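Local coordinates for uncharacterized protein (PDB 3R6A) that is of unknown function but has the glyoxalase/bleomycin resistance protein/dioxygenase superfamily fold and pairs with a second copy of itself, at residues K80-L83 / E84-A88; V73-L76 / D77-K80. All coordinates share one frame; numbering follows the deposited sequence.

Interactions 1 and 2 cover the two ends of helix 76-84 and share Lys80. Interaction 2 (73-80) comes first along the chain, where strand 69-73 turns into the helix; interaction 1 (80-88) follows, where the helix runs out into the loop before strand 89-97. Their centres lie about 11 Å apart, on the same side of the chain's centre. Together they span the connection from a strand well inside the mixed sheet to one of its outermost strands, with the helix packed against strand 100-106. Phe79 of interaction 2 and Phe82, Leu83 and Asn86 of interaction 1 also touch the second subunit, so part of the helix surface lies at the dimer contact.

Interaction 1. Residues K80-L83 / E84-A88; sequences KTFL and EENGA
Asn86 folds back over Phe82 at the end of helix 76-84. Its CB passes 3.4 Å from Phe82 O, and CG stands 3.9 Å from Phe82 CZ. At the tip, ND2 gives a nearly straight bond of 2.7 Å to Phe82 O, which lies almost in the amide plane of Asn86. Asn86 ND2 also sits over one face of the Phe82 ring, 3.2 Å from Phe82 CE1 and offset toward the rim, with amide and ring planes 32° apart. Phe23 of the second subunit packs on Asn86, and Leu27 of that subunit on Phe82.

Across the helix, Glu84 N closes a helical bond to Lys80 O, and the side chains pair too: the Lys80 chain runs extended to CE, then bends at chi4 (-65°) so that NZ meets Glu84 OE2 at 2.9 Å, from above the carboxylate plane.

Leu83 O is gripped by Asn86 N and Ala88 N from opposite faces of its carbonyl plane, both at 3.0 Å. The bond from Ala88, the Leu83 CB to Ala88 CB contact of 3.7 Å and Gly87 at positive phi (74°) resemble a Schellman motif, although its second bond is missing, Gly87 N lying 4.2 Å from Glu84 O.

Interaction 2. Residues V73-L76 / D77-K80; sequences VDSL and DKFK
Leu76 O receives Lys80 N at 2.8 Å, in an i to i+4 bond of the first turn of helix 76-84. One residue earlier Ser75 is the N-cap. Ser75 OG is carried anti to the backbone N (chi1 170°) and accepts from Lys78 N in a straight but weak bond of 3.4 Å, while Ser75 O takes a similarly weak bond from Phe79 N. Lys78 curls over this cap: bends at chi2 and chi3 fold the chain back until CE comes 3.0 Å from Ser75 OG.

This is the turn from strand 69-73 into helix 76-84 of a glyoxalase-superfamily fold; strands 89-97, 100-106 and 112-118 follow the helix.

The Phe79 ring reaches back to the residues before the helix. Val73 CG1 makes a CH-pi contact over one face of the Phe79 ring, 3.9 Å from the centroid and 26° off the normal, and Val73 CB touches Phe79 CE2 at 3.5 Å. Ser75 O instead lies in the ring plane, 3.2 Å from Phe79 CD2. Also at the edge, Asp74 OD1 stands 3.8 Å from Phe79 CE2, its carboxylate nearly perpendicular to the ring. That oxygen accepts from Lys4 N and, weakly, from Ser75 N.

Asp77, on the first turn, forms a salt bridge with Arg101, and Leu76 N is hydrogen-bonded to Glu117 OE1. Ile5 of the same chain and Leu27 of the second subunit also pack against Phe79.

Interaction 1. Residues K80-L83 / E84-A88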
loop_
_atom_site.group_PDB
_atom_site.type_symbol
_atom_site.label_atom_id
_atom_site.label_comp_id
_atom_site.label_asym_id
_atom_site.label_seq_id
_atom_site.Cartn_x
_atom_site.Cartn_y
_atom_site.Cartn_z
ATOM N N LYS B 80 -14.496 -12.986 -5.257
ATOM C CA LYS B 80 -14.666 -13.028 -6.703
ATOM C C LYS B 80 -16.126 -12.766 -7.053
ATOM O O LYS B 80 -16.428 -11.963 -7.936
ATOM C CB LYS B 80 -14.232 -14.393 -7.247
ATOM C CG LYS B 80 -14.290 -14.518 -8.760
ATOM C CD LYS B 80 -13.688 -15.845 -9.210
ATOM C CE LYS B 80 -13.740 -16.003 -10.722
ATOM N NZ LYS B 80 -15.137 -16.078 -11.227
ATOM N N THR B 81 -17.025 -13.440 -6.346
ATOM C CA THR B 81 -18.455 -13.285 -6.573
ATOM C C THR B 81 -18.886 -11.843 -6.324
ATOM O O THR B 81 -19.515 -11.220 -7.172
ATOM C CB THR B 81 -19.262 -14.222 -5.655
ATOM O OG1 THR B 81 -18.872 -15.579 -5.903
ATOM C CG2 THR B 81 -20.764 -14.073 -5.917
ATOM N N PHE B 82 -18.534 -11.314 -5.157
ATOM C CA PHE B 82 -18.884 -9.942 -4.808
ATOM C C PHE B 82 -18.366 -8.971 -5.862
ATOM O O PHE B 82 -19.098 -8.109 -6.345
ATOM C CB PHE B 82 -18.284 -9.563 -3.449
ATOM C CG PHE B 82 -18.491 -8.120 -3.077
ATOM C CD1 PHE B 82 -19.686 -7.699 -2.502
ATOM C CD2 PHE B 82 -17.502 -7.174 -3.335
ATOM C CE1 PHE B 82 -19.895 -6.355 -2.189
ATOM C CE2 PHE B 82 -17.700 -5.827 -3.029
ATOM C CZ PHE B 82 -18.899 -5.416 -2.454
ATOM N N LEU B 83 -17.094 -9.117 -6.218
ATOM C CA LEU B 83 -16.481 -8.227 -7.192
ATOM C C LEU B 83 -17.164 -8.254 -8.559
ATOM O O LEU B 83 -17.432 -7.204 -9.142
ATOM C CB LEU B 83 -14.992 -8.561 -7.318
ATOM C CG LEU B 83 -14.177 -8.190 -6.069
ATOM C CD1 LEU B 83 -12.834 -8.908 -6.081
ATOM C CD2 LEU B 83 -13.968 -6.677 -6.028
ATOM N N GLU B 84 -17.460 -9.448 -9.060
ATOM C CA GLU B 84 -18.110 -9.572 -10.361
ATOM C C GLU B 84 -19.513 -8.969 -10.351
ATOM O O GLU B 84 -20.001 -8.500 -11.378
ATOM C CB GLU B 84 -18.190 -11.043 -10.775
ATOM C CG GLU B 84 -16.841 -11.727 -10.884
ATOM C CD GLU B 84 -16.963 -13.186 -11.278
ATOM O OE1 GLU B 84 -17.778 -13.900 -10.657
ATOM O OE2 GLU B 84 -16.240 -13.618 -12.199
ATOM N N GLU B 85 -20.159 -8.988 -9.190
ATOM C CA GLU B 85 -21.507 -8.443 -9.060
ATOM C C GLU B 85 -21.463 -6.957 -8.735
ATOM O O GLU B 85 -22.503 -6.314 -8.585
ATOM C CB GLU B 85 -22.271 -9.179 -7.956
ATOM C CG GLU B 85 -22.215 -10.692 -8.079
ATOM C CD GLU B 85 -23.024 -11.401 -7.012
ATOM O OE1 GLU B 85 -22.954 -10.988 -5.834
ATOM O OE2 GLU B 85 -23.722 -12.381 -7.351
ATOM N N ASN B 86 -20.259 -6.405 -8.631
ATOM C CA ASN B 86 -20.127 -4.993 -8.309
ATOM C C ASN B 86 -19.238 -4.184 -9.251
ATOM O O ASN B 86 -18.487 -3.311 -8.816
ATOM C CB ASN B 86 -19.664 -4.847 -6.859
ATOM C CG ASN B 86 -20.786 -5.107 -5.866
ATOM O OD1 ASN B 86 -21.630 -4.242 -5.625
ATOM N ND2 ASN B 86 -20.813 -6.307 -5.300
ATOM N N GLY B 87 -19.331 -4.488 -10.543
ATOM C CA GLY B 87 -18.581 -3.760 -11.553
ATOM C C GLY B 87 -17.089 -3.997 -11.693
ATOM O O GLY B 87 -16.413 -3.250 -12.402
ATOM N N ALA B 88 -16.564 -5.023 -11.035
ATOM C CA ALA B 88 -15.136 -5.315 -11.127
ATOM C C ALA B 88 -14.853 -6.388 -12.174
ATOM O O ALA B 88 -15.704 -7.238 -12.455
ATOM C CB ALA B 88 -14.609 -5.760 -9.769
#

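Interaction 2. Residues V73-L76 / D77-K80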
loop_
_atom_site.group_PDB
_atom_site.type_symbol
_atom_site.label_atom_id
_atom_site.label_comp_id
_atom_site.label_asym_id
_atom_site.label_seq_id
_atom_site.Cartn_x
_atom_site.Cartn_y
_atom_site.Cartn_z
ATOM N N VAL B 73 -6.870 -12.267 1.875
ATOM C CA VAL B 73 -8.243 -12.573 2.258
ATOM C C VAL B 73 -8.445 -14.012 2.713
ATOM O O VAL B 73 -7.607 -14.878 2.469
ATOM C CB VAL B 73 -9.217 -12.287 1.081
ATOM C CG1 VAL B 73 -9.050 -10.851 0.612
ATOM C CG2 VAL B 73 -8.938 -13.239 -0.077
ATOM N N ASP B 74 -9.573 -14.261 3.369
ATOM C CA ASP B 74 -9.885 -15.597 3.858
ATOM C C ASP B 74 -10.357 -16.510 2.726
ATOM O O ASP B 74 -10.017 -17.693 2.693
ATOM C CB ASP B 74 -10.960 -15.510 4.948
ATOM C CG ASP B 74 -12.311 -15.081 4.407
ATOM O OD1 ASP B 74 -12.350 -14.273 3.454
ATOM O OD2 ASP B 74 -13.340 -15.543 4.944
ATOM N N SER B 75 -11.124 -15.955 1.794
ATOM C CA SER B 75 -11.648 -16.741 0.682
ATOM C C SER B 75 -11.722 -15.983 -0.642
ATOM O O SER B 75 -12.509 -15.049 -0.781
ATOM C CB SER B 75 -13.043 -17.258 1.043
ATOM O OG SER B 75 -13.692 -17.828 -0.082
ATOM N N LEU B 76 -10.918 -16.394 -1.619
ATOM C CA LEU B 76 -10.931 -15.738 -2.928
ATOM C C LEU B 76 -12.294 -15.839 -3.594
ATOM O O LEU B 76 -12.794 -14.869 -4.154
ATOM C CB LEU B 76 -9.918 -16.362 -3.890
ATOM C CG LEU B 76 -8.434 -16.011 -3.893
ATOM C CD1 LEU B 76 -7.832 -16.546 -5.195
ATOM C CD2 LEU B 76 -8.225 -14.510 -3.795
ATOM N N ASP B 77 -12.882 -17.029 -3.542
ATOM C CA ASP B 77 -14.171 -17.267 -4.175
ATOM C C ASP B 77 -15.272 -16.314 -3.728
ATOM O O ASP B 77 -16.039 -15.824 -4.556
ATOM C CB ASP B 77 -14.594 -18.717 -3.948
ATOM C CG ASP B 77 -13.537 -19.699 -4.405
ATOM O OD1 ASP B 77 -13.066 -19.566 -5.554
ATOM O OD2 ASP B 77 -13.173 -20.598 -3.617
ATOM N N LYS B 78 -15.356 -16.052 -2.429
ATOM C CA LYS B 78 -16.373 -15.144 -1.911
ATOM C C LYS B 78 -16.180 -13.741 -2.482
ATOM O O LYS B 78 -17.143 -13.079 -2.879
ATOM C CB LYS B 78 -16.313 -15.098 -0.382
ATOM C CG LYS B 78 -17.526 -15.722 0.305
ATOM C CD LYS B 78 -17.718 -17.177 -0.085
ATOM C CE LYS B 78 -16.622 -18.069 0.481
ATOM N NZ LYS B 78 -16.824 -19.501 0.108
ATOM N N PHE B 79 -14.930 -13.292 -2.524
ATOM C CA PHE B 79 -14.614 -11.969 -3.056
ATOM C C PHE B 79 -14.827 -11.904 -4.562
ATOM O O PHE B 79 -15.289 -10.895 -5.085
ATOM C CB PHE B 79 -13.168 -11.589 -2.713
ATOM C CG PHE B 79 -13.007 -11.025 -1.331
ATOM C CD1 PHE B 79 -13.272 -9.682 -1.083
ATOM C CD2 PHE B 79 -12.638 -11.843 -0.267
ATOM C CE1 PHE B 79 -13.176 -9.157 0.205
ATOM C CE2 PHE B 79 -12.538 -11.329 1.028
ATOM C CZ PHE B 79 -12.808 -9.984 1.264
ATOM N N LYS B 80 -14.496 -12.986 -5.257
ATOM C CA LYS B 80 -14.666 -13.028 -6.703
ATOM C C LYS B 80 -16.126 -12.766 -7.053
ATOM O O LYS B 80 -16.428 -11.963 -7.936
ATOM C CB LYS B 80 -14.232 -14.393 -7.247
ATOM C CG LYS B 80 -14.290 -14.518 -8.760
ATOM C CD LYS B 80 -13.688 -15.845 -9.210
ATOM C CE LYS B 80 -13.740 -16.003 -10.722
ATOM N NZ LYS B 80 -15.137 -16.078 -11.227
#